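Local coordinates for integral membrane indolylacetylinositol arabinosyltransferase EmbC (Mycolicibacterium smegmatis, PDB 7BVE), which probably transfers arabinose units during polymerisation of the arabinan of the mycobacterial cell wall, as an integral membrane glycosyltransferase inhibited by ethambutol, at residues 353-367 / 582-594. Sequence-based numbering, arbitrary orientation.
Sequences LGAAAKHSRAAAWTA and LAGCLGALAAVAV
Leu353 meets the helix 582-592 with a single methyl: CD1 lies 4.1 Å from Ala588 CB and reaches CD2 of Leu589, the two leucine side chains crossing at about a right angle. Leu589 is also packed against Ser551 and Ile554 of helix 548-564. Farther along the loop, Ala356 and Ala357 receive the two branches of Val592. CG1, anti to the backbone N (chi1 176°), faces Ala356 CB, while CG2 lies against the backbone, 3.7 Å from Ala357 CA, and also touches Ala357 CB. The carbonyl O of Ala356, near the same CG2, accepts a hydrogen bond in its plane from Ser360 OG at 3.1 Å, tying the turn at Ala356 to Ser360, on the way into the helix. Segment 361-367 and helix 582-592, the latter within a predicted transmembrane span, belong to the GT-C-type membrane region and run roughly antiparallel at 147°, with axes approaching to 7.7 Å. Such closeness rests on small residues: Ala363 lays CB against Ala588 and Ala591, and its CA comes within 3.7 Å of Ala591 CB. Thr366 turns CG2 to the partner, where it touches both Gly587 O and Ala591 CB, the latter at 3.6 Å, whereas OG1 lies anti to the backbone N (chi1 -174°). Gly587, with no side chain, brings its backbone up to the 366-367 turn of the facing helix. At Ala367 the backbones draw nearest, CA to CA of Gly584 at 4.1 Å, with Ala367 CB beside Gly584 O; Ile350 also touches this alanine.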
loop_
_atom_site.group_PDB
_atom_site.type_symbol
_atom_site.label_atom_id
_atom_site.label_comp_id
_atom_site.label_asym_id
_atom_site.label_seq_id
_atom_site.Cartn_x
_atom_site.Cartn_y
_atom_site.Cartn_z
ATOM N N LEU A 353 -26.576 -0.483 -31.479
ATOM C CA LEU A 353 -26.234 0.860 -30.964
ATOM C C LEU A 353 -26.431 1.975 -31.977
ATOM O O LEU A 353 -25.964 2.994 -31.684
ATOM C CB LEU A 353 -24.757 0.877 -30.615
ATOM C CG LEU A 353 -24.340 0.216 -29.325
ATOM C CD1 LEU A 353 -22.868 0.394 -29.133
ATOM C CD2 LEU A 353 -25.081 0.801 -28.171
ATOM N N GLY A 354 -26.970 1.793 -33.162
ATOM C CA GLY A 354 -27.219 2.952 -33.985
ATOM C C GLY A 354 -26.784 2.718 -35.402
ATOM O O GLY A 354 -26.482 1.596 -35.807
ATOM N N ALA A 355 -26.762 3.795 -36.181
ATOM C CA ALA A 355 -26.313 3.735 -37.566
ATOM C C ALA A 355 -24.870 4.186 -37.718
ATOM O O ALA A 355 -24.125 3.634 -38.539
ATOM C CB ALA A 355 -27.215 4.593 -38.451
ATOM N N ALA A 356 -24.461 5.177 -36.928
ATOM C CA ALA A 356 -23.087 5.648 -36.987
ATOM C C ALA A 356 -22.134 4.671 -36.327
ATOM O O ALA A 356 -20.934 4.698 -36.609
ATOM C CB ALA A 356 -22.970 7.015 -36.330
ATOM N N ALA A 357 -22.635 3.818 -35.442
ATOM C CA ALA A 357 -21.828 2.741 -34.892
ATOM C C ALA A 357 -21.821 1.512 -35.776
ATOM O O ALA A 357 -20.905 0.696 -35.673
ATOM C CB ALA A 357 -22.328 2.353 -33.501
ATOM N N LYS A 358 -22.810 1.374 -36.645
ATOM C CA LYS A 358 -22.944 0.197 -37.485
ATOM C C LYS A 358 -22.226 0.349 -38.813
ATOM O O LYS A 358 -21.710 -0.639 -39.344
ATOM C CB LYS A 358 -24.427 -0.091 -37.718
ATOM C CG LYS A 358 -24.736 -1.341 -38.488
ATOM C CD LYS A 358 -26.224 -1.564 -38.544
ATOM C CE LYS A 358 -26.877 -0.577 -39.472
ATOM N NZ LYS A 358 -28.316 -0.876 -39.631
ATOM N N HIS A 359 -22.153 1.557 -39.363
ATOM C CA HIS A 359 -21.517 1.734 -40.659
ATOM C C HIS A 359 -20.063 2.181 -40.581
ATOM O O HIS A 359 -19.422 2.319 -41.626
ATOM C CB HIS A 359 -22.317 2.722 -41.509
ATOM C CG HIS A 359 -23.656 2.202 -41.920
ATOM N ND1 HIS A 359 -23.809 1.218 -42.872
ATOM C CD2 HIS A 359 -24.904 2.523 -41.507
ATOM C CE1 HIS A 359 -25.093 0.954 -43.026
ATOM N NE2 HIS A 359 -25.780 1.733 -42.210
ATOM N N SER A 360 -19.515 2.392 -39.393
ATOM C CA SER A 360 -18.137 2.836 -39.268
ATOM C C SER A 360 -17.229 1.657 -38.959
ATOM O O SER A 360 -17.639 0.692 -38.313
ATOM C CB SER A 360 -17.995 3.896 -38.180
ATOM O OG SER A 360 -18.170 3.336 -36.902
ATOM N N ARG A 361 -15.987 1.740 -39.431
ATOM C CA ARG A 361 -15.040 0.649 -39.246
ATOM C C ARG A 361 -14.135 0.847 -38.045
ATOM O O ARG A 361 -13.689 -0.142 -37.449
ATOM C CB ARG A 361 -14.197 0.464 -40.506
ATOM C CG ARG A 361 -15.015 0.086 -41.726
ATOM C CD ARG A 361 -15.716 -1.248 -41.515
ATOM N NE ARG A 361 -14.765 -2.342 -41.368
ATOM C CZ ARG A 361 -15.028 -3.496 -40.762
ATOM N NH1 ARG A 361 -16.218 -3.711 -40.224
ATOM N NH2 ARG A 361 -14.090 -4.430 -40.682
ATOM N N ALA A 362 -13.877 2.097 -37.659
ATOM C CA ALA A 362 -13.036 2.365 -36.501
ATOM C C ALA A 362 -13.678 1.891 -35.213
ATOM O O ALA A 362 -12.971 1.476 -34.291
ATOM C CB ALA A 362 -12.728 3.852 -36.413
ATOM N N ALA A 363 -15.013 1.912 -35.149
ATOM C CA ALA A 363 -15.733 1.362 -34.005
ATOM C C ALA A 363 -15.526 -0.139 -33.888
ATOM O O ALA A 363 -15.308 -0.652 -32.786
ATOM C CB ALA A 363 -17.217 1.691 -34.118
ATOM N N ALA A 364 -15.539 -0.848 -35.017
ATOM C CA ALA A 364 -15.318 -2.289 -35.009
ATOM C C ALA A 364 -13.892 -2.635 -34.604
ATOM O O ALA A 364 -13.669 -3.562 -33.814
ATOM C CB ALA A 364 -15.637 -2.865 -36.383
ATOM N N TRP A 365 -12.913 -1.884 -35.110
ATOM C CA TRP A 365 -11.524 -2.184 -34.773
ATOM C C TRP A 365 -11.202 -1.859 -33.317
ATOM O O TRP A 365 -10.502 -2.631 -32.655
ATOM C CB TRP A 365 -10.585 -1.468 -35.739
ATOM C CG TRP A 365 -10.526 -2.161 -37.066
ATOM C CD1 TRP A 365 -11.336 -1.950 -38.128
ATOM C CD2 TRP A 365 -9.598 -3.171 -37.469
ATOM N NE1 TRP A 365 -10.995 -2.774 -39.162
ATOM C CE2 TRP A 365 -9.923 -3.532 -38.783
ATOM C CE3 TRP A 365 -8.525 -3.810 -36.844
ATOM C CZ2 TRP A 365 -9.220 -4.497 -39.483
ATOM C CZ3 TRP A 365 -7.834 -4.771 -37.537
ATOM C CH2 TRP A 365 -8.176 -5.100 -38.844
ATOM N N THR A 366 -11.751 -0.777 -32.762
ATOM C CA THR A 366 -11.449 -0.529 -31.358
ATOM C C THR A 366 -12.295 -1.382 -30.416
ATOM O O THR A 366 -11.864 -1.643 -29.286
ATOM C CB THR A 366 -11.593 0.948 -31.011
ATOM O OG1 THR A 366 -11.152 1.158 -29.670
ATOM C CG2 THR A 366 -12.977 1.359 -31.076
ATOM N N ALA A 367 -13.453 -1.877 -30.861
ATOM C CA ALA A 367 -14.197 -2.822 -30.047
ATOM C C ALA A 367 -13.470 -4.157 -29.967
ATOM O O ALA A 367 -13.358 -4.742 -28.883
ATOM C CB ALA A 367 -15.597 -3.009 -30.619
ATOM N N LEU A 582 -18.370 -5.828 -21.682
ATOM C CA LEU A 582 -18.751 -4.418 -21.717
ATOM C C LEU A 582 -17.703 -3.553 -22.384
ATOM O O LEU A 582 -18.004 -2.417 -22.769
ATOM C CB LEU A 582 -18.969 -3.915 -20.297
ATOM C CG LEU A 582 -20.044 -4.632 -19.492
ATOM C CD1 LEU A 582 -19.980 -4.179 -18.056
ATOM C CD2 LEU A 582 -21.417 -4.384 -20.086
ATOM N N ALA A 583 -16.477 -4.064 -22.521
ATOM C CA ALA A 583 -15.386 -3.253 -23.051
ATOM C C ALA A 583 -15.524 -3.043 -24.549
ATOM O O ALA A 583 -15.190 -1.971 -25.055
ATOM C CB ALA A 583 -14.054 -3.889 -22.727
ATOM N N GLY A 584 -16.024 -4.040 -25.277
ATOM C CA GLY A 584 -16.273 -3.844 -26.694
ATOM C C GLY A 584 -17.398 -2.859 -26.952
ATOM O O GLY A 584 -17.345 -2.070 -27.901
ATOM N N CYS A 585 -18.409 -2.868 -26.084
ATOM C CA CYS A 585 -19.522 -1.934 -26.193
ATOM C C CYS A 585 -19.071 -0.502 -25.928
ATOM O O CYS A 585 -19.409 0.421 -26.685
ATOM C CB CYS A 585 -20.600 -2.343 -25.200
ATOM S SG CYS A 585 -21.090 -4.066 -25.327
ATOM N N LEU A 586 -18.292 -0.297 -24.863
ATOM C CA LEU A 586 -17.733 1.029 -24.616
ATOM C C LEU A 586 -16.689 1.422 -25.651
ATOM O O LEU A 586 -16.487 2.614 -25.881
ATOM C CB LEU A 586 -17.130 1.121 -23.223
ATOM C CG LEU A 586 -18.128 1.217 -22.085
ATOM C CD1 LEU A 586 -17.381 1.243 -20.792
ATOM C CD2 LEU A 586 -18.950 2.467 -22.242
ATOM N N GLY A 587 -16.035 0.456 -26.295
ATOM C CA GLY A 587 -15.143 0.793 -27.389
ATOM C C GLY A 587 -15.885 1.338 -28.590
ATOM O O GLY A 587 -15.455 2.323 -29.194
ATOM N N ALA A 588 -17.026 0.734 -28.926
ATOM C CA ALA A 588 -17.845 1.256 -30.018
ATOM C C ALA A 588 -18.399 2.640 -29.695
ATOM O O ALA A 588 -18.369 3.544 -30.546
ATOM C CB ALA A 588 -18.980 0.287 -30.330
ATOM N N LEU A 589 -18.873 2.841 -28.459
ATOM C CA LEU A 589 -19.393 4.157 -28.083
ATOM C C LEU A 589 -18.301 5.220 -28.049
ATOM O O LEU A 589 -18.509 6.341 -28.522
ATOM C CB LEU A 589 -20.094 4.095 -26.733
ATOM C CG LEU A 589 -21.443 3.406 -26.690
ATOM C CD1 LEU A 589 -21.916 3.363 -25.265
ATOM C CD2 LEU A 589 -22.413 4.163 -27.557
ATOM N N ALA A 590 -17.128 4.892 -27.509
ATOM C CA ALA A 590 -16.051 5.863 -27.445
ATOM C C ALA A 590 -15.350 6.059 -28.777
ATOM O O ALA A 590 -14.535 6.972 -28.895
ATOM C CB ALA A 590 -15.035 5.446 -26.390
ATOM N N ALA A 591 -15.610 5.217 -29.772
ATOM C CA ALA A 591 -15.129 5.548 -31.105
ATOM C C ALA A 591 -16.103 6.437 -31.847
ATOM O O ALA A 591 -15.682 7.288 -32.634
ATOM C CB ALA A 591 -14.897 4.297 -31.920
ATOM N N VAL A 592 -17.405 6.234 -31.648
ATOM C CA VAL A 592 -18.362 7.132 -32.287
ATOM C C VAL A 592 -18.327 8.512 -31.631
ATOM O O VAL A 592 -18.486 9.534 -32.307
ATOM C CB VAL A 592 -19.757 6.487 -32.264
ATOM C CG1 VAL A 592 -20.814 7.406 -32.832
ATOM C CG2 VAL A 592 -19.722 5.229 -33.063
ATOM N N ALA A 593 -18.027 8.580 -30.339
ATOM C CA ALA A 593 -18.010 9.847 -29.617
ATOM C C ALA A 593 -16.789 10.711 -29.903
ATOM O O ALA A 593 -16.672 11.783 -29.312
ATOM C CB ALA A 593 -18.092 9.586 -28.114
ATOM N N VAL A 594 -15.882 10.291 -30.777
ATOM C CA VAL A 594 -14.640 11.015 -31.012
ATOM C C VAL A 594 -14.525 11.553 -32.435
ATOM O O VAL A 594 -13.952 12.639 -32.623
ATOM C CB VAL A 594 -13.431 10.119 -30.645
ATOM C CG1 VAL A 594 -12.094 10.645 -31.109
ATOM C CG2 VAL A 594 -13.353 10.000 -29.151
#